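PDB 3LIU: putative cell adhesion protein from Parabacteroides distasonis, which probably serves as a fimbrillin of the FimA/Mfa1 family, a building block of adhesive pili on the surface of this gut bacterium. Local coordinates for residues 49-52 against 56-59. Residues are numbered along the deposited sequence; the frame is centred on the assembly and turned at random.
Sequences GVFG and WSVI
Two donors grip the carbonyl oxygen of W56: the backbone N of G52 at 2.9 Å from W56 O, and a water that also donates to G52 O and so bridges the two residues, though its distances are short and its exact place is less certain. Further along, V50 and V58 exchange both backbone bonds, V50 N to V58 O (2.7 Å) and V58 N to V50 O (2.9 Å), which marks them as an antiparallel hydrogen-bonded pair. The W56 indole lies against G52, whose CA stands 3.6 Å from the centroid of the five-membered ring and 20° off its normal, a CH-pi contact over the face. The six-membered ring of W56 meets V50 CG1 obliquely through CH2 (3.5 Å), the methyl that chi1 of -173° sets anti to the backbone N. With only the methyl of an alanine in place of the W56 indole, Y80 would probably lose its edge-to-face partner, G52 CA its aromatic cover and V50 CG1 its contact with the six-membered ring. On the other face of the hairpin, the F51 ring meets S57 CB through CD1 (3.5 Å) and I59 CD1 through CZ. Antiparallel pairing at 177° and a three-residue connection make this a beta hairpin, formed by strands 45-52 and 57-66 within the FimA-family region.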
loop_
_atom_site.group_PDB
_atom_site.type_symbol
_atom_site.label_atom_id
_atom_site.label_comp_id
_atom_site.label_asym_id
_atom_site.label_seq_id
_atom_site.Cartn_x
_atom_site.Cartn_y
_atom_site.Cartn_z
ATOM N N GLY A 49 20.968 1.845 4.981
ATOM C CA GLY A 49 21.971 1.496 3.981
ATOM C C GLY A 49 22.791 2.729 3.710
ATOM O O GLY A 49 22.225 3.787 3.331
ATOM N N VAL A 50 24.104 2.614 3.903
ATOM C CA VAL A 50 25.032 3.733 3.613
ATOM C C VAL A 50 25.963 3.309 2.464
ATOM O O VAL A 50 26.717 2.349 2.616
ATOM C CB VAL A 50 25.904 4.029 4.862
ATOM C CG1 VAL A 50 26.758 5.296 4.655
ATOM C CG2 VAL A 50 25.033 4.185 6.093
ATOM N N PHE A 51 25.926 4.015 1.341
ATOM C CA PHE A 51 26.671 3.609 0.139
ATOM C C PHE A 51 27.611 4.736 -0.307
ATOM O O PHE A 51 27.189 5.807 -0.779
ATOM C CB PHE A 51 25.693 3.185 -0.982
ATOM C CG PHE A 51 24.838 1.989 -0.627
ATOM C CD1 PHE A 51 25.261 0.696 -0.887
ATOM C CD2 PHE A 51 23.618 2.160 -0.010
ATOM C CE1 PHE A 51 24.453 -0.404 -0.554
ATOM C CE2 PHE A 51 22.832 1.100 0.329
ATOM C CZ PHE A 51 23.240 -0.194 0.057
ATOM N N GLY A 52 28.899 4.509 -0.124
ATOM C CA GLY A 52 29.879 5.538 -0.448
ATOM C C GLY A 52 29.936 5.727 -1.947
ATOM O O GLY A 52 29.675 4.803 -2.693
ATOM N N TRP A 56 32.211 1.608 -1.388
ATOM C CA TRP A 56 32.048 0.914 -0.101
ATOM C C TRP A 56 30.568 0.945 0.305
ATOM O O TRP A 56 29.796 1.797 -0.165
ATOM C CB TRP A 56 32.927 1.511 0.993
ATOM C CG TRP A 56 32.700 2.999 1.332
ATOM C CD1 TRP A 56 33.410 4.067 0.851
ATOM C CD2 TRP A 56 31.737 3.556 2.257
ATOM N NE1 TRP A 56 32.940 5.247 1.398
ATOM C CE2 TRP A 56 31.929 4.958 2.275
ATOM C CE3 TRP A 56 30.738 3.005 3.066
ATOM C CZ2 TRP A 56 31.153 5.811 3.054
ATOM C CZ3 TRP A 56 29.965 3.859 3.848
ATOM C CH2 TRP A 56 30.179 5.246 3.832
ATOM N N SER A 57 30.159 -0.001 1.147
ATOM C CA SER A 57 28.821 0.035 1.706
ATOM C C SER A 57 28.804 -0.460 3.137
ATOM O O SER A 57 29.619 -1.314 3.512
ATOM C CB SER A 57 27.879 -0.777 0.838
ATOM O OG SER A 57 28.203 -2.172 0.804
ATOM N N VAL A 58 27.898 0.105 3.931
ATOM C CA VAL A 58 27.599 -0.376 5.264
ATOM C C VAL A 58 26.095 -0.392 5.422
ATOM O O VAL A 58 25.433 0.656 5.263
ATOM C CB VAL A 58 28.211 0.517 6.355
ATOM C CG1 VAL A 58 27.989 -0.088 7.718
ATOM C CG2 VAL A 58 29.724 0.671 6.132
ATOM N N ILE A 59 25.545 -1.564 5.717
ATOM C CA ILE A 59 24.095 -1.725 5.952
ATOM C C ILE A 59 23.866 -2.418 7.273
ATOM O O ILE A 59 24.543 -3.397 7.569
ATOM C CB ILE A 59 23.410 -2.584 4.871
ATOM C CG1 ILE A 59 23.666 -1.992 3.466
ATOM C CG2 ILE A 59 21.875 -2.719 5.167
ATOM C CD1 ILE A 59 24.504 -2.815 2.570
HETATM O O HOH W 1 28.815 2.349 -2.417
#